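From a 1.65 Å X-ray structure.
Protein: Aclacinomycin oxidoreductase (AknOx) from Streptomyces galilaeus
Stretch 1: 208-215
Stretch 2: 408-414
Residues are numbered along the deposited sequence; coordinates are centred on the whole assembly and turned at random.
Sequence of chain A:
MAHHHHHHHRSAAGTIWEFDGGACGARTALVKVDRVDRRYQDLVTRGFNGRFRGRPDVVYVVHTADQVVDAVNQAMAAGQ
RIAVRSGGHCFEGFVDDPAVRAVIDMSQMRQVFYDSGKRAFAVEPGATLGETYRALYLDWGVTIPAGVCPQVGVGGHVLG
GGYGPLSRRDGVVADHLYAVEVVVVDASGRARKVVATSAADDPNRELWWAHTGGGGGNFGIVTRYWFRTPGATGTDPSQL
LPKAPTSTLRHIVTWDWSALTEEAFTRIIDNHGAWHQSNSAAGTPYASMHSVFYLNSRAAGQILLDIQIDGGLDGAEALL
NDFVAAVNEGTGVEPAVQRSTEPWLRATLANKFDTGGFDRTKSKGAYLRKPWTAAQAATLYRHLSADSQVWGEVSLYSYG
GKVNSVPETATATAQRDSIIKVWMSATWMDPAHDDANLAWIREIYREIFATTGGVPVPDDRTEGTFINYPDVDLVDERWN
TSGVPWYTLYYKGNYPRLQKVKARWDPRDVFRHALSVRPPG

Stretch 1 (208-215) WWAHTGGG
Stretch 2 (408-414) ETATATA

Stretch 1 leaves a helix that began earlier in the chain. Trp208 and Trp209 are helical, with phi/psi of -61/-49 and -49/-48. His211 N donates to Trp208 O at 2.9 Å. Gly214 N makes a weak hydrogen bond to Ala210 O at 3.2 Å. Thr212 (-98/35) leads into Gly213 (130/32), a conformation that calls for glycine. Stretch 2 has no regular helix or strand. Thr411 is extended at -139/180, Ala412 lies at -97/16 and Thr413 at -107/100.

The nearest CA atoms across the two stretches are those of Gly213 and Ala412, 4.7 Å apart. A CB on Gly213 would clash with Thr413 CG2. Gly213 O and Ala412 O stand 2.6 Å apart; both are acceptors, so no hydrogen bond joins them.

Ala412 points its CB toward stretch 1. That CB lies 3.4 Å from Trp209 O and 4.0 Å from Trp209 CD1. Trp209 (chi1 -165°, chi2 -74°) leaves its backbone sideways, but its ring end comes nearer. Ala410 O sits over one ring face, 3.0 Å from Trp209 CH2. Trp209 NE1 is 3.4 Å from Thr411 O.

Thr212 (t) points toward stretch 2. Its OG1 is 2.3 Å from OG1 of Thr411 (t), a very short hydrogen bond whose proton is not settled. Ala412 N is buried without a partner, 3.0 Å from Thr212 CG2. Thr413 is p.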

ATOM      1  N   TRP A 208      11.959 -15.488  -1.494  1.00 13.43           N
ATOM      2  CA  TRP A 208      11.486 -14.545  -2.514  1.00 13.95           C
ATOM      3  C   TRP A 208       9.972 -14.351  -2.399  1.00 11.92           C
ATOM      4  O   TRP A 208       9.423 -13.256  -2.443  1.00 10.92           O
ATOM      5  CB  TRP A 208      11.804 -15.002  -3.947  1.00 13.90           C
ATOM      6  CG  TRP A 208      10.914 -14.373  -4.983  1.00 12.22           C
ATOM      7  CD1 TRP A 208      11.093 -13.118  -5.520  1.00 11.92           C
ATOM      8  CD2 TRP A 208       9.745 -14.919  -5.608  1.00 11.63           C
ATOM      9  NE1 TRP A 208      10.099 -12.863  -6.437  1.00 10.85           N
ATOM     10  CE2 TRP A 208       9.254 -13.955  -6.503  1.00  8.58           C
ATOM     11  CE3 TRP A 208       9.070 -16.138  -5.464  1.00  9.30           C
ATOM     12  CZ2 TRP A 208       8.110 -14.197  -7.261  1.00  8.44           C
ATOM     13  CZ3 TRP A 208       7.944 -16.382  -6.214  1.00 14.06           C
ATOM     14  CH2 TRP A 208       7.465 -15.405  -7.118  1.00 12.95           C
ATOM     15  N   TRP A 209       9.308 -15.493  -2.334  1.00  8.93           N
ATOM     16  CA  TRP A 209       7.881 -15.602  -2.123  1.00 12.29           C
ATOM     17  C   TRP A 209       7.403 -14.752  -0.959  1.00 11.54           C
ATOM     18  O   TRP A 209       6.429 -14.008  -1.058  1.00  9.04           O
ATOM     19  CB  TRP A 209       7.549 -17.053  -1.785  1.00 13.71           C
ATOM     20  CG  TRP A 209       6.095 -17.361  -1.898  1.00 15.47           C
ATOM     21  CD1 TRP A 209       5.038 -17.041  -1.109  1.00 16.28           C
ATOM     22  CD2 TRP A 209       5.579 -18.128  -2.996  1.00 21.91           C
ATOM     23  NE1 TRP A 209       3.868 -17.553  -1.627  1.00 19.49           N
ATOM     24  CE2 TRP A 209       4.195 -18.223  -2.778  1.00 23.52           C
ATOM     25  CE3 TRP A 209       6.152 -18.738  -4.116  1.00 23.58           C
ATOM     26  CZ2 TRP A 209       3.440 -18.918  -3.687  1.00 26.42           C
ATOM     27  CZ3 TRP A 209       5.327 -19.425  -4.995  1.00 25.06           C
ATOM     28  CH2 TRP A 209       3.955 -19.523  -4.793  1.00 26.40           C
ATOM     29  N   ALA A 210       8.112 -14.859   0.168  1.00 12.60           N
ATOM     30  CA  ALA A 210       7.765 -14.112   1.370  1.00 15.66           C
ATOM     31  C   ALA A 210       7.735 -12.611   1.103  1.00 15.61           C
ATOM     32  O   ALA A 210       7.021 -11.849   1.754  1.00 11.54           O
ATOM     33  CB  ALA A 210       8.743 -14.440   2.492  1.00 24.47           C
ATOM     34  N   HIS A 211       8.537 -12.189   0.108  1.00 13.89           N
ATOM     35  CA  HIS A 211       8.669 -10.768  -0.150  1.00 12.27           C
ATOM     36  C   HIS A 211       7.622 -10.278  -1.145  1.00 10.93           C
ATOM     37  O   HIS A 211       7.638  -9.093  -1.456  1.00 13.17           O
ATOM     38  CB  HIS A 211      10.106 -10.450  -0.593  1.00 10.93           C
ATOM     39  CG  HIS A 211      10.999 -10.358   0.637  1.00  8.02           C
ATOM     40  ND1 HIS A 211      11.596 -11.469   1.211  1.00  8.50           N
ATOM     41  CD2 HIS A 211      11.382  -9.294   1.368  1.00  6.84           C
ATOM     42  CE1 HIS A 211      12.303 -11.084   2.259  1.00  7.32           C
ATOM     43  NE2 HIS A 211      12.199  -9.761   2.385  1.00 11.93           N
ATOM     44  N   THR A 212       6.739 -11.167  -1.606  1.00  8.93           N
ATOM     45  CA  THR A 212       5.722 -10.720  -2.563  1.00 13.03           C
ATOM     46  C   THR A 212       4.386 -10.420  -1.875  1.00 10.25           C
ATOM     47  O   THR A 212       3.313 -10.622  -2.453  1.00 11.89           O
ATOM     48  CB  THR A 212       5.536 -11.738  -3.701  1.00 13.34           C
ATOM     49  OG1 THR A 212       4.576 -11.246  -4.654  1.00 36.88           O
ATOM     50  CG2 THR A 212       4.959 -13.056  -3.222  1.00  4.66           C
ATOM     51  N   GLY A 213       4.423  -9.906  -0.651  1.00 13.31           N
ATOM     52  CA  GLY A 213       3.267  -9.354  -0.011  1.00 16.33           C
ATOM     53  C   GLY A 213       3.131  -9.940   1.389  1.00 14.65           C
ATOM     54  O   GLY A 213       1.974 -10.076   1.720  1.00 19.00           O
ATOM     55  N   GLY A 214       4.215 -10.265   2.055  1.00  8.91           N
ATOM     56  CA  GLY A 214       4.311 -10.687   3.436  1.00  1.80           C
ATOM     57  C   GLY A 214       4.402  -9.498   4.365  1.00  6.43           C
ATOM     58  O   GLY A 214       4.170  -9.554   5.580  1.00  5.13           O
ATOM     59  N   GLY A 215       4.776  -8.358   3.762  1.00  0.53           N
ATOM     60  CA  GLY A 215       4.937  -7.148   4.519  1.00  0.55           C
ATOM     61  C   GLY A 215       6.291  -6.907   5.144  1.00  3.22           C
ATOM     62  O   GLY A 215       7.084  -7.834   5.316  1.00  6.27           O
ATOM     63  N   GLU A 408      -4.387 -17.364  -5.787  1.00 16.47           N
ATOM     64  CA  GLU A 408      -4.295 -16.851  -4.426  1.00 18.16           C
ATOM     65  C   GLU A 408      -3.035 -17.320  -3.715  1.00 12.85           C
ATOM     66  O   GLU A 408      -2.381 -16.650  -2.922  1.00 11.14           O
ATOM     67  CB  GLU A 408      -5.534 -17.302  -3.645  1.00 21.30           C
ATOM     68  CG  GLU A 408      -5.492 -17.142  -2.145  1.00 24.13           C
ATOM     69  CD  GLU A 408      -6.781 -16.582  -1.562  1.00 24.15           C
ATOM     70  OE1 GLU A 408      -7.625 -16.068  -2.325  1.00 23.82           O
ATOM     71  OE2 GLU A 408      -6.945 -16.661  -0.323  1.00 27.33           O
ATOM     72  N   THR A 409      -2.664 -18.548  -4.035  1.00 13.07           N
ATOM     73  CA  THR A 409      -1.505 -19.202  -3.485  1.00 16.13           C
ATOM     74  C   THR A 409      -0.234 -18.960  -4.288  1.00 17.75           C
ATOM     75  O   THR A 409       0.767 -19.550  -3.907  1.00 20.06           O
ATOM     76  CB  THR A 409      -1.773 -20.724  -3.461  1.00 19.39           C
ATOM     77  OG1 THR A 409      -0.629 -21.413  -2.949  1.00 29.02           O
ATOM     78  CG2 THR A 409      -1.989 -21.215  -4.888  1.00 10.65           C
ATOM     79  N   ALA A 410      -0.243 -18.178  -5.359  1.00 15.76           N
ATOM     80  CA  ALA A 410       0.896 -18.088  -6.259  1.00 14.86           C
ATOM     81  C   ALA A 410       1.873 -17.012  -5.817  1.00 17.39           C
ATOM     82  O   ALA A 410       3.033 -17.029  -6.242  1.00 19.23           O
ATOM     83  CB  ALA A 410       0.441 -17.810  -7.685  1.00 16.47           C
ATOM     84  N   THR A 411       1.433 -16.145  -4.923  1.00 15.76           N
ATOM     85  CA  THR A 411       2.214 -15.074  -4.306  1.00 16.10           C
ATOM     86  C   THR A 411       1.880 -14.983  -2.828  1.00  9.96           C
ATOM     87  O   THR A 411       1.028 -15.785  -2.425  1.00 11.30           O
ATOM     88  CB  THR A 411       1.859 -13.793  -5.087  1.00 19.66           C
ATOM     89  OG1 THR A 411       2.845 -12.776  -5.022  1.00 35.87           O
ATOM     90  CG2 THR A 411       0.599 -13.233  -4.476  1.00 14.37           C
ATOM     91  N   ALA A 412       2.438 -14.107  -2.015  1.00  7.00           N
ATOM     92  CA  ALA A 412       2.076 -13.890  -0.627  1.00 12.69           C
ATOM     93  C   ALA A 412       1.113 -12.705  -0.500  1.00 13.81           C
ATOM     94  O   ALA A 412       0.929 -12.137   0.573  1.00 16.67           O
ATOM     95  CB  ALA A 412       3.277 -13.676   0.292  1.00 14.18           C
ATOM     96  N   THR A 413       0.542 -12.333  -1.635  1.00 11.29           N
ATOM     97  CA  THR A 413      -0.647 -11.500  -1.708  1.00 12.73           C
ATOM     98  C   THR A 413      -1.825 -12.390  -2.130  1.00 14.90           C
ATOM     99  O   THR A 413      -1.980 -12.727  -3.312  1.00 13.39           O
ATOM    100  CB  THR A 413      -0.577 -10.314  -2.677  1.00 15.25           C
ATOM    101  OG1 THR A 413      -0.618 -10.760  -4.026  1.00 36.10           O
ATOM    102  CG2 THR A 413       0.729  -9.581  -2.497  1.00  2.23           C
ATOM    103  N   ALA A 414      -2.589 -12.752  -1.107  1.00 11.90           N
ATOM    104  CA  ALA A 414      -3.647 -13.736  -1.276  1.00 14.29           C
ATOM    105  C   ALA A 414      -4.888 -13.167  -1.944  1.00 13.23           C
ATOM    106  O   ALA A 414      -5.546 -13.844  -2.731  1.00 16.88           O
ATOM    107  CB  ALA A 414      -4.023 -14.320   0.082  1.00 17.11           C
TER